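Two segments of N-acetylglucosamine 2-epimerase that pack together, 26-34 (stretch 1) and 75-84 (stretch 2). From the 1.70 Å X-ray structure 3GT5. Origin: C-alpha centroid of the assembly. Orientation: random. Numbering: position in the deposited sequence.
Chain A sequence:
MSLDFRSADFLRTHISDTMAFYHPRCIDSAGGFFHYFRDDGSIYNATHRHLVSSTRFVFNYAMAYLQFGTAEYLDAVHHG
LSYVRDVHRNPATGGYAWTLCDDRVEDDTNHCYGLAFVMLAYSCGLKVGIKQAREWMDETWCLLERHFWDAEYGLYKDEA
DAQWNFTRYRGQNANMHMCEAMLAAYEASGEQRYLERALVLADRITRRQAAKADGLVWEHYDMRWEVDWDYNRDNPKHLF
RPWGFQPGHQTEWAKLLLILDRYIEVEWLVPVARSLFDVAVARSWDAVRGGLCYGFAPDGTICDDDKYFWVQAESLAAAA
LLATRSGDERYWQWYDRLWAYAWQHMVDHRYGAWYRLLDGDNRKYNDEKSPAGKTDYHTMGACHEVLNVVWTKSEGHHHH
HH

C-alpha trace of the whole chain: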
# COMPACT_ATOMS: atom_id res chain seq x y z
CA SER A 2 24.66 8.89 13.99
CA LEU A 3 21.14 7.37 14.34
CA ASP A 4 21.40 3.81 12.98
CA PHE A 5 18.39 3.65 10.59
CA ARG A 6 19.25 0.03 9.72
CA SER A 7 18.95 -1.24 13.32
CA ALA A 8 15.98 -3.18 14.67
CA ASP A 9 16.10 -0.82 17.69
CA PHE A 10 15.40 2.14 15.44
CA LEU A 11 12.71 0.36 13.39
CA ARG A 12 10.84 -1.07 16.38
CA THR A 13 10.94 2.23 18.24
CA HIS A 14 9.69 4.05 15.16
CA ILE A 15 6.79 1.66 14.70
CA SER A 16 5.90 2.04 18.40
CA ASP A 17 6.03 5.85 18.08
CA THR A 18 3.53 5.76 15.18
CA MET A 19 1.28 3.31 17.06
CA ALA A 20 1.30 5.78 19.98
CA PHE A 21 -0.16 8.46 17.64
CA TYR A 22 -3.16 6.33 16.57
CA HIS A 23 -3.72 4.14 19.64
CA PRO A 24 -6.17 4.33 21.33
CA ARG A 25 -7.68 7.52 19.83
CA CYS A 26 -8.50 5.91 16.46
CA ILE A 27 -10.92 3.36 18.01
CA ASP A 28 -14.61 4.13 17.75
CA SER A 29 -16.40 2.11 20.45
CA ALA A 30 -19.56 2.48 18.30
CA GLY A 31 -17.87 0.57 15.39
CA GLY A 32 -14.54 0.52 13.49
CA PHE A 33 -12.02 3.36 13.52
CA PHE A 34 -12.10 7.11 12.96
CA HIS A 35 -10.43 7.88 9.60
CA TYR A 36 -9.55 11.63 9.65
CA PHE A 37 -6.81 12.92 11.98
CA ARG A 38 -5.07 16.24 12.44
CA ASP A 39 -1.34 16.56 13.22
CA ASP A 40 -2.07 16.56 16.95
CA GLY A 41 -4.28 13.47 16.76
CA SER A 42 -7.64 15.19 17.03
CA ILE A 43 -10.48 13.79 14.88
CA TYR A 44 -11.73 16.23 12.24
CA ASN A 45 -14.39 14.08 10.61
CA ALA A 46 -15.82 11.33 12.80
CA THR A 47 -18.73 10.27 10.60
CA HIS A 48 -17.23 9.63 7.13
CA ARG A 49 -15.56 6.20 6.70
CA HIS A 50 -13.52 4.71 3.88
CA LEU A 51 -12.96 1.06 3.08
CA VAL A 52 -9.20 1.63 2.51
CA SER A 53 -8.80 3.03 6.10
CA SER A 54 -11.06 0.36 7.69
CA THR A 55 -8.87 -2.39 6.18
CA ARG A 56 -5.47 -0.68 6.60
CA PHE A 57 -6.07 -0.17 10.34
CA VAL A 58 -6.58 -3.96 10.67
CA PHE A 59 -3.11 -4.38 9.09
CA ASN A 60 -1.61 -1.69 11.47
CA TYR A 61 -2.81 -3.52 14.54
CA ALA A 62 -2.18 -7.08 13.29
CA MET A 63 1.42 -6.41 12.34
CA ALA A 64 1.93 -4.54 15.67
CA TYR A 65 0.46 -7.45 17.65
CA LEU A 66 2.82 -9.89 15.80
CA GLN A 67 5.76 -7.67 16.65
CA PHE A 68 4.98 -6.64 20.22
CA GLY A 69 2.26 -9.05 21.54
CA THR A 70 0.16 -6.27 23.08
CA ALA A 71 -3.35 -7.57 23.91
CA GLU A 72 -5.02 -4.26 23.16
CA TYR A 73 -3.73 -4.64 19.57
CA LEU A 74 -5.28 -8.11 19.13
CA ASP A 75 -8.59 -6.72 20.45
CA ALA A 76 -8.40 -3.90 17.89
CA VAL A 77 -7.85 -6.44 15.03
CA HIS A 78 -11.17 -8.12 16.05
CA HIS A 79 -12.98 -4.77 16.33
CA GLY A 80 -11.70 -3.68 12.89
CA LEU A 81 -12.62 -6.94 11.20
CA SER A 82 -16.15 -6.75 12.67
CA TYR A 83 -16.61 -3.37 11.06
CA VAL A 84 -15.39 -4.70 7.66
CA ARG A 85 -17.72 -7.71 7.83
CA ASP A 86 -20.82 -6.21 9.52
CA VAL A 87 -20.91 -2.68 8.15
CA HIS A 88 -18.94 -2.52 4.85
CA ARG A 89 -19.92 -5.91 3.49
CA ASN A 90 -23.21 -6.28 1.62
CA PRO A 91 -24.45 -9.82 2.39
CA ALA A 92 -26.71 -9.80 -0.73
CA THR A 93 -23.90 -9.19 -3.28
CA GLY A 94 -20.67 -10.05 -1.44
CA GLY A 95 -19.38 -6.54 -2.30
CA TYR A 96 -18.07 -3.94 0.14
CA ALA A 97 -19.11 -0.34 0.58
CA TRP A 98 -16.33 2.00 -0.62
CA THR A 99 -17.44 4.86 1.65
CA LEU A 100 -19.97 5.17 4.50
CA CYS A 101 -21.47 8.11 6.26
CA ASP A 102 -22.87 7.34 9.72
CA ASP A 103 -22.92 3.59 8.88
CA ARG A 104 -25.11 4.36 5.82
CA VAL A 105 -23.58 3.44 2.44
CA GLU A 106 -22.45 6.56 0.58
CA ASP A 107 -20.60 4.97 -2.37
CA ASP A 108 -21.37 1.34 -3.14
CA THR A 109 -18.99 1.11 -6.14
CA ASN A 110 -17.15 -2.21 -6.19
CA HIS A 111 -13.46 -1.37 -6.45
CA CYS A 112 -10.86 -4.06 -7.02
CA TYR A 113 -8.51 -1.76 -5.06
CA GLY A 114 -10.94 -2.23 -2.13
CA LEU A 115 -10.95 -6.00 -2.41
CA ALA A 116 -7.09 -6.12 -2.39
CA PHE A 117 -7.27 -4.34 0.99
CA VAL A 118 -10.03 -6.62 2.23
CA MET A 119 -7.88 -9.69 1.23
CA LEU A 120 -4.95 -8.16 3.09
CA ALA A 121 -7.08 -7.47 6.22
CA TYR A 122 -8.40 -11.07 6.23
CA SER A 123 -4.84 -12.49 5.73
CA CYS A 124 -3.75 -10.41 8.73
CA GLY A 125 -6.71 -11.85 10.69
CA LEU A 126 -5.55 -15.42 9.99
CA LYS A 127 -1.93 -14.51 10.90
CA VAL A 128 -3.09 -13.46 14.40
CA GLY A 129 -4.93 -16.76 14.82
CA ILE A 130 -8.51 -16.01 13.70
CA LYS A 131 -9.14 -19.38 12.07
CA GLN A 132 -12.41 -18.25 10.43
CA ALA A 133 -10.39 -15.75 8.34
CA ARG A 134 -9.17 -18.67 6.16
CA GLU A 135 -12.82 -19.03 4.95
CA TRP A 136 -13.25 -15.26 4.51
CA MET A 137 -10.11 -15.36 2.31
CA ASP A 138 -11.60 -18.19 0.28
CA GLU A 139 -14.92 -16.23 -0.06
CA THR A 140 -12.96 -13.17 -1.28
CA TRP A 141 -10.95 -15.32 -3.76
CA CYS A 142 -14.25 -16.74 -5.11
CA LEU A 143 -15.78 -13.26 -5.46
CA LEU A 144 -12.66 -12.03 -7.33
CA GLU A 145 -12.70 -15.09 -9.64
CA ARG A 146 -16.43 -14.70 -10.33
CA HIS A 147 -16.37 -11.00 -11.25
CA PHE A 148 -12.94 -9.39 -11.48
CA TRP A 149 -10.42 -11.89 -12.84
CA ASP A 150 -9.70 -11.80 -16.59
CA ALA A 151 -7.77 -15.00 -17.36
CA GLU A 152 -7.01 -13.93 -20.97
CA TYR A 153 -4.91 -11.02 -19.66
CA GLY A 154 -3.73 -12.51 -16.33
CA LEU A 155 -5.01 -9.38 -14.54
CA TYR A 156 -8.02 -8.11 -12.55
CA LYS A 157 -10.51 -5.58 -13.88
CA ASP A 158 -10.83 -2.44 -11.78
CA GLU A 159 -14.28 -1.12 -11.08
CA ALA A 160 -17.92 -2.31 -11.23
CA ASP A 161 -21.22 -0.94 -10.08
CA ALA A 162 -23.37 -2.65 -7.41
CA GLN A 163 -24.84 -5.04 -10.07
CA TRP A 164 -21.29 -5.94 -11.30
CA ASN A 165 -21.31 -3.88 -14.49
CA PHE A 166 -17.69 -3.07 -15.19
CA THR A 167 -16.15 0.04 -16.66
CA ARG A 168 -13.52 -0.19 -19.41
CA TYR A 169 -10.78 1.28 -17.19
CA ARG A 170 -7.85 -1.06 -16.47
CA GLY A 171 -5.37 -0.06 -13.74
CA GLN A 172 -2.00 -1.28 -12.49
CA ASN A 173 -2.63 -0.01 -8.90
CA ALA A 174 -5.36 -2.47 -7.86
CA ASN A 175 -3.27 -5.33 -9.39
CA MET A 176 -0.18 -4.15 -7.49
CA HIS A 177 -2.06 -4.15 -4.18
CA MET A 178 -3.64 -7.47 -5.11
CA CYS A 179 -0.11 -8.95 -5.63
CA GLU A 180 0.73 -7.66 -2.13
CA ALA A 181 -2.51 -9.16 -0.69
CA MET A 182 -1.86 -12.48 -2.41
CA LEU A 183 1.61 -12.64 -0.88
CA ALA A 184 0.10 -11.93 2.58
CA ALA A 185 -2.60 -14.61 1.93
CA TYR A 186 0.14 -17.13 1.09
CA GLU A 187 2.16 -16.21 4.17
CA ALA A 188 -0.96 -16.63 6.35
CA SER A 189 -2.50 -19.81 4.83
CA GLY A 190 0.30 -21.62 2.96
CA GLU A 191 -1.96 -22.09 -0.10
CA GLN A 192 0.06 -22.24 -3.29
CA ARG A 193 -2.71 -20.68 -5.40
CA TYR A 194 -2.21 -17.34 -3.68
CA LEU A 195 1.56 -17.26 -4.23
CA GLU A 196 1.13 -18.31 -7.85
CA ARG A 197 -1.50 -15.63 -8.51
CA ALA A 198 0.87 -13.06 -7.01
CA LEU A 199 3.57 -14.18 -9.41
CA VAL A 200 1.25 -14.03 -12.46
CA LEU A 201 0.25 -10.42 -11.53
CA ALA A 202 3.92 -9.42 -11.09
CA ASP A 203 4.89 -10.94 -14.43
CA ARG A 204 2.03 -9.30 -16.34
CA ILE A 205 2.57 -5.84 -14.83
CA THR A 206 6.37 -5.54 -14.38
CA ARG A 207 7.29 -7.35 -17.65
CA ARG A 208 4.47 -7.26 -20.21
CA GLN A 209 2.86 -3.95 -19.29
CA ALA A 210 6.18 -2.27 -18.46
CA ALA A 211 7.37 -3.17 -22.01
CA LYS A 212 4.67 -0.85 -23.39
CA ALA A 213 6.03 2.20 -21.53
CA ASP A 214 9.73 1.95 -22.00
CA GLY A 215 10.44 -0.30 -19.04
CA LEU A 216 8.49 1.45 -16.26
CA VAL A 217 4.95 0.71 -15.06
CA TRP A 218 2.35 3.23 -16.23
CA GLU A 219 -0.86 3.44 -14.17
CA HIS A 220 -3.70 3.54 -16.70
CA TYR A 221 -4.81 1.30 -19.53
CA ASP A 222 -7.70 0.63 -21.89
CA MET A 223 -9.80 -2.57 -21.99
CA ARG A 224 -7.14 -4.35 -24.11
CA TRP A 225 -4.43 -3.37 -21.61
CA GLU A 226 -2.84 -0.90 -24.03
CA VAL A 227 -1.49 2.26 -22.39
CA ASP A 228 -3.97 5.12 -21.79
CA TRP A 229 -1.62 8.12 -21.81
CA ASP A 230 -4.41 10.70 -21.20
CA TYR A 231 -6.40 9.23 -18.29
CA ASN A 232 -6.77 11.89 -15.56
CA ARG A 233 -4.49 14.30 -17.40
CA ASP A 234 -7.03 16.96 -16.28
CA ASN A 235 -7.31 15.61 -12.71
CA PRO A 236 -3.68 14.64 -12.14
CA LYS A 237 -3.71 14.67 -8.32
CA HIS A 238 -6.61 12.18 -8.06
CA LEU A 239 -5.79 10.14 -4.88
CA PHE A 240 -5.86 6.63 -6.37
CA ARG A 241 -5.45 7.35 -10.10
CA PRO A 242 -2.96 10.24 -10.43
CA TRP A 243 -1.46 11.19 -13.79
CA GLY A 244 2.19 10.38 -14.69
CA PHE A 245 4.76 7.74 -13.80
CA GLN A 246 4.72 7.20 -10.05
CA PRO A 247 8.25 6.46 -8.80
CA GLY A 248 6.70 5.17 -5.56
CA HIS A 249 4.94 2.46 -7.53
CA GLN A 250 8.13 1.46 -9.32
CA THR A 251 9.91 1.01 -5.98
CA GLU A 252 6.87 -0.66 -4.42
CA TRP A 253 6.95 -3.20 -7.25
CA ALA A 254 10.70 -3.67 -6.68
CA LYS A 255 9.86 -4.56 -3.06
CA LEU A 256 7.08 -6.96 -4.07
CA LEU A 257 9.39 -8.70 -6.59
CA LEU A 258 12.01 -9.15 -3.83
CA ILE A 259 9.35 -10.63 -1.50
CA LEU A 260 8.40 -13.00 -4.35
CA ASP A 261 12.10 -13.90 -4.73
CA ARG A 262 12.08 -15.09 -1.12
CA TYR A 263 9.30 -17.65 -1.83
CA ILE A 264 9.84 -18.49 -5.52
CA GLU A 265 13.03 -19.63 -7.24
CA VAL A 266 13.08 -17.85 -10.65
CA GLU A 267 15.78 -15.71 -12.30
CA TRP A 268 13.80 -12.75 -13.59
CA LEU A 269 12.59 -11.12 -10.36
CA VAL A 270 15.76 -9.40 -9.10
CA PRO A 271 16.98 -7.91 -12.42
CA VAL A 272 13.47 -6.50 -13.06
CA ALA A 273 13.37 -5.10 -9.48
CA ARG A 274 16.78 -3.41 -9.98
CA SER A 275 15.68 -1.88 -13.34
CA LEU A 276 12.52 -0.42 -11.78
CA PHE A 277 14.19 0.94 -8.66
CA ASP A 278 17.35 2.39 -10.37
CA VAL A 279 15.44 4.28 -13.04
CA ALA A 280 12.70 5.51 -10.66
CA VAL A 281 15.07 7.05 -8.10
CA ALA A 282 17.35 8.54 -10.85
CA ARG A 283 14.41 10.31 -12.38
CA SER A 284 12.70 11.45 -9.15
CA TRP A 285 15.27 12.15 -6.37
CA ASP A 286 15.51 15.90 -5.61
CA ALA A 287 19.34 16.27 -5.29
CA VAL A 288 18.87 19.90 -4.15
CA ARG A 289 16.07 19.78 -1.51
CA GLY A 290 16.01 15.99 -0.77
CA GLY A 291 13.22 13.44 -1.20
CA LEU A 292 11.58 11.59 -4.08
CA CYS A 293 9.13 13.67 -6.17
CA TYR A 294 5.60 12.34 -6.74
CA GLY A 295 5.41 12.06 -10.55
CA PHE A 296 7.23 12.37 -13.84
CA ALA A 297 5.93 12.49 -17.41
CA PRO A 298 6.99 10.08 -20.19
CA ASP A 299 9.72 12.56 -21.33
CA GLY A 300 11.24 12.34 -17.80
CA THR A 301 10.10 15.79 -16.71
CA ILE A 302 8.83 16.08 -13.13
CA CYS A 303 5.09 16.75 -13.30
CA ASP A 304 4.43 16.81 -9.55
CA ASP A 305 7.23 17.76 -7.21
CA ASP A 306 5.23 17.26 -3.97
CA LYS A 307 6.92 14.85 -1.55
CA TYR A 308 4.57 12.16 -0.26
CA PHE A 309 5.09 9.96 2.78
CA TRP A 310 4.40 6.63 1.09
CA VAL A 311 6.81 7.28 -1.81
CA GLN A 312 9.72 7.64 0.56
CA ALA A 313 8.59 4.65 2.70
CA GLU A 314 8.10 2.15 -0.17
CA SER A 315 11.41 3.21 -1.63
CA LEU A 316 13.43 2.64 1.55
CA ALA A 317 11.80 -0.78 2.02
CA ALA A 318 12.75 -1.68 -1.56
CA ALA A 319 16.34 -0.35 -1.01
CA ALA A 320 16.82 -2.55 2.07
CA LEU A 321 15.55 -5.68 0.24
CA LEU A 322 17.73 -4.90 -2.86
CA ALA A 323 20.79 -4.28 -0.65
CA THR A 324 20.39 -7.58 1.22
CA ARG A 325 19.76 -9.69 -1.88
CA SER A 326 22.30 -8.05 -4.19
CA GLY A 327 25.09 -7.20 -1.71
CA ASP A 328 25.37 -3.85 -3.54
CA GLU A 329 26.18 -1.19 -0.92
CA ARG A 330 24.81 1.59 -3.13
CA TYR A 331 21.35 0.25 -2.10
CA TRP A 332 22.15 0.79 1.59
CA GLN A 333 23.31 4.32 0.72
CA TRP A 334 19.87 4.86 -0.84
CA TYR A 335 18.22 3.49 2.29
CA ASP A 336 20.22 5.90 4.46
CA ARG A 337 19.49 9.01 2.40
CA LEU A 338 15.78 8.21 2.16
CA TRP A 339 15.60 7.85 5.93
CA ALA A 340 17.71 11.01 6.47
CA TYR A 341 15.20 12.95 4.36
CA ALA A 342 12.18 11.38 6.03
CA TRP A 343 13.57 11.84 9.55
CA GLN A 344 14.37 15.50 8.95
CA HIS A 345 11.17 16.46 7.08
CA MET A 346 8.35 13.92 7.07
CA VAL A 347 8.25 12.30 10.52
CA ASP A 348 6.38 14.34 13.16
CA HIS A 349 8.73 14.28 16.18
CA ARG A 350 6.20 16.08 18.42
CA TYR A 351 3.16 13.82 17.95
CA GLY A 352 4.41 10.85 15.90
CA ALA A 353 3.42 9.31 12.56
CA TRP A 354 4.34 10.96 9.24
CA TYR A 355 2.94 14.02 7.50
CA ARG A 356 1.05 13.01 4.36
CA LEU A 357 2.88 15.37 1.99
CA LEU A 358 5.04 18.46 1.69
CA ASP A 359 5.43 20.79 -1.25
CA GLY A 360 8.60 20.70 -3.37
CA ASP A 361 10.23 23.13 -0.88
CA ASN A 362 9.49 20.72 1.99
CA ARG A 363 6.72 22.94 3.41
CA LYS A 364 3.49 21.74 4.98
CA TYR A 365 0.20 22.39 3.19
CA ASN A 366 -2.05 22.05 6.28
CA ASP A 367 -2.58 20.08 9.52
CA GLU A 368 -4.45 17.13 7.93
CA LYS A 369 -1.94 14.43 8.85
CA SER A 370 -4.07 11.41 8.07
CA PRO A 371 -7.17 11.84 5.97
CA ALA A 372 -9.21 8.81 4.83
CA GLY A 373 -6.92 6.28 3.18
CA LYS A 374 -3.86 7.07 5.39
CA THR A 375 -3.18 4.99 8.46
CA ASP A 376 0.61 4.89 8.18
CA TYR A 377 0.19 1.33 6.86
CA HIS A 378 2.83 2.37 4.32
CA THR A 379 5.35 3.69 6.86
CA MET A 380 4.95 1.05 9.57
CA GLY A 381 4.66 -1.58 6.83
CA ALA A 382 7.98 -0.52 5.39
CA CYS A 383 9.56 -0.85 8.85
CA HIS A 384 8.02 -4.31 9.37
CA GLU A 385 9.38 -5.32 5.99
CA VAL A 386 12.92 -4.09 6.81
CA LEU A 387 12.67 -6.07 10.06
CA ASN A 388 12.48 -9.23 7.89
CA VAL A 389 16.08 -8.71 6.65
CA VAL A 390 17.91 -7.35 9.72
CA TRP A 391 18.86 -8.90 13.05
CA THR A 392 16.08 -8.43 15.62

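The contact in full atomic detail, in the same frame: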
# COMPACT_ATOMS: atom_id res chain seq x y z
N CYS A 26 -7.86 6.28 17.72
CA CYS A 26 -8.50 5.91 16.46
C CYS A 26 -9.72 4.99 16.61
O CYS A 26 -10.48 4.82 15.66
CB CYS A 26 -7.49 5.27 15.49
SG CYS A 26 -6.91 3.63 16.02
N ILE A 27 -9.89 4.39 17.80
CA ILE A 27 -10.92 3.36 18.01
C ILE A 27 -12.27 4.01 18.32
O ILE A 27 -12.42 4.84 19.26
CB ILE A 27 -10.51 2.36 19.12
CG1 ILE A 27 -9.23 1.58 18.72
CG2 ILE A 27 -11.67 1.44 19.47
CD1 ILE A 27 -8.59 0.91 19.89
N ASP A 28 -13.27 3.68 17.51
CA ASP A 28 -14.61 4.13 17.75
C ASP A 28 -15.35 2.97 18.40
O ASP A 28 -15.61 1.96 17.76
CB ASP A 28 -15.27 4.51 16.43
CG ASP A 28 -16.65 5.12 16.59
OD1 ASP A 28 -17.19 5.15 17.72
OD2 ASP A 28 -17.21 5.57 15.57
N SER A 29 -15.68 3.13 19.69
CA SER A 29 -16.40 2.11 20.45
C SER A 29 -17.76 1.78 19.82
O SER A 29 -18.24 0.67 19.99
CB SER A 29 -16.61 2.55 21.91
OG SER A 29 -17.31 3.77 21.98
N ALA A 30 -18.33 2.72 19.07
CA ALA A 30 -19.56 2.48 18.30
C ALA A 30 -19.38 1.59 17.05
O ALA A 30 -20.39 1.09 16.53
CB ALA A 30 -20.23 3.83 17.89
N GLY A 31 -18.14 1.36 16.61
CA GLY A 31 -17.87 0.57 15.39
C GLY A 31 -16.68 1.11 14.58
O GLY A 31 -16.64 2.29 14.22
N GLY A 32 -15.71 0.22 14.32
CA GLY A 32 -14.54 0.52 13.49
C GLY A 32 -13.63 1.59 14.08
O GLY A 32 -13.55 1.77 15.32
N PHE A 33 -12.98 2.34 13.18
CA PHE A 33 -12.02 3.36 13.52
C PHE A 33 -12.43 4.69 12.92
O PHE A 33 -13.09 4.73 11.86
CB PHE A 33 -10.63 2.97 13.00
CG PHE A 33 -10.18 1.62 13.43
CD1 PHE A 33 -9.62 1.40 14.69
CD2 PHE A 33 -10.34 0.53 12.60
CE1 PHE A 33 -9.18 0.09 15.07
CE2 PHE A 33 -9.96 -0.75 12.99
CZ PHE A 33 -9.36 -0.95 14.23
N PHE A 34 -12.01 5.78 13.56
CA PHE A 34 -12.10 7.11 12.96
C PHE A 34 -11.01 7.17 11.87
O PHE A 34 -9.92 6.59 12.01
CB PHE A 34 -11.89 8.21 13.99
CG PHE A 34 -12.85 8.15 15.13
CD1 PHE A 34 -14.20 8.50 14.94
CD2 PHE A 34 -12.42 7.74 16.39
CE1 PHE A 34 -15.11 8.43 16.01
CE2 PHE A 34 -13.35 7.67 17.45
CZ PHE A 34 -14.68 8.03 17.25
N ASP A 75 -7.21 -7.17 20.32
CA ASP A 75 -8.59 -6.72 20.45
C ASP A 75 -9.04 -5.77 19.33
O ASP A 75 -10.20 -5.85 18.85
CB ASP A 75 -8.80 -5.98 21.78
CG ASP A 75 -8.69 -6.91 22.97
OD1 ASP A 75 -8.79 -8.14 22.78
OD2 ASP A 75 -8.55 -6.39 24.11
N ALA A 76 -8.12 -4.87 18.95
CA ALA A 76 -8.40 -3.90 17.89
C ALA A 76 -8.50 -4.58 16.52
O ALA A 76 -9.30 -4.14 15.71
CB ALA A 76 -7.33 -2.78 17.84
N VAL A 77 -7.71 -5.63 16.28
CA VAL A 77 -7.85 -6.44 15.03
C VAL A 77 -9.28 -7.00 14.92
O VAL A 77 -9.94 -6.87 13.86
CB VAL A 77 -6.80 -7.60 14.96
CG1 VAL A 77 -7.11 -8.61 13.80
CG2 VAL A 77 -5.38 -7.06 14.81
N HIS A 78 -9.77 -7.62 16.01
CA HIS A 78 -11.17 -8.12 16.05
C HIS A 78 -12.25 -7.03 15.81
O HIS A 78 -13.15 -7.18 15.00
CB HIS A 78 -11.46 -8.84 17.40
CG HIS A 78 -10.88 -10.23 17.49
ND1 HIS A 78 -9.54 -10.48 17.64
CD2 HIS A 78 -11.48 -11.44 17.45
CE1 HIS A 78 -9.33 -11.79 17.70
NE2 HIS A 78 -10.50 -12.39 17.58
N HIS A 79 -12.11 -5.91 16.50
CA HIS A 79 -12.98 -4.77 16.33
C HIS A 79 -13.01 -4.29 14.87
O HIS A 79 -14.07 -4.04 14.32
CB HIS A 79 -12.49 -3.66 17.30
CG HIS A 79 -13.28 -2.40 17.27
ND1 HIS A 79 -14.43 -2.22 18.04
CD2 HIS A 79 -13.05 -1.21 16.67
CE1 HIS A 79 -14.89 -1.00 17.84
NE2 HIS A 79 -14.06 -0.35 17.03
N GLY A 80 -11.81 -4.15 14.27
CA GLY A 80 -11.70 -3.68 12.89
C GLY A 80 -12.29 -4.64 11.89
O GLY A 80 -12.94 -4.23 10.92
N LEU A 81 -12.03 -5.93 12.08
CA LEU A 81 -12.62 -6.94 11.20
C LEU A 81 -14.15 -7.01 11.32
O LEU A 81 -14.84 -7.24 10.32
CB LEU A 81 -11.98 -8.30 11.42
CG LEU A 81 -10.56 -8.43 10.90
CD1 LEU A 81 -9.92 -9.64 11.48
CD2 LEU A 81 -10.55 -8.50 9.32
N SER A 82 -14.70 -6.81 12.53
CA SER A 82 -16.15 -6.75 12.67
C SER A 82 -16.75 -5.62 11.84
O SER A 82 -17.78 -5.80 11.20
CB SER A 82 -16.62 -6.58 14.14
OG SER A 82 -16.13 -7.67 14.88
N TYR A 83 -16.13 -4.47 11.86
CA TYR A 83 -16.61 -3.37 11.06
C TYR A 83 -16.60 -3.70 9.54
O TYR A 83 -17.56 -3.40 8.84
CB TYR A 83 -15.79 -2.13 11.32
CG TYR A 83 -16.46 -0.86 10.89
CD1 TYR A 83 -17.58 -0.36 11.58
CD2 TYR A 83 -16.01 -0.15 9.80
CE1 TYR A 83 -18.18 0.83 11.20
CE2 TYR A 83 -16.60 1.03 9.41
CZ TYR A 83 -17.70 1.52 10.12
OH TYR A 83 -18.28 2.69 9.71
N VAL A 84 -15.51 -4.30 9.07
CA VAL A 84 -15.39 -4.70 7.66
C VAL A 84 -16.50 -5.69 7.30
O VAL A 84 -17.21 -5.51 6.29
CB VAL A 84 -13.96 -5.28 7.32
CG1 VAL A 84 -13.91 -5.84 5.87
CG2 VAL A 84 -12.89 -4.21 7.47
O HOH W 1 -16.30 -2.51 15.05

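Residues 26-34 form an irregular loop that folds back on itself and lies against one side of the helix containing residues 75-84. A type I turn from Asp-28 to Gly-31, closed by Gly-31 N to Asp-28 O (2.8 Å), shapes the loop, and Asp-28 OD1 accepts from Ala-30 N (3.0 Å). Asp-28 N donates to Gly-32 O (2.9 Å).

His-79, whose side chain reaches into this turn, is the center of the contact. Its NE2 donates to Gly-32 O (2.8 Å) and, more weakly and at a poorer angle, to Asp-28 O (2.9 Å), so both carbonyls serve a backbone amide and the imidazole together. Gly-32 N turns instead to a water, which accepts from it (2.9 Å) and donates to His-79 O (2.8 Å); that carbonyl also receives the helical bond from Tyr-83 N (3.2 Å).

Apolar contacts surround this polar center. Ile-27 CG2 lies over one face of the imidazole, whose edge points toward the face of the Phe-33 ring. Phe-33 CE2 approaches Gly-80 CA to 3.4 Å, and a CB on Gly-80 would clash with that ring. Likewise, Gly-32 CA sits over the face of Tyr-83, where a CB would strike CG; its positive phi also favors glycine.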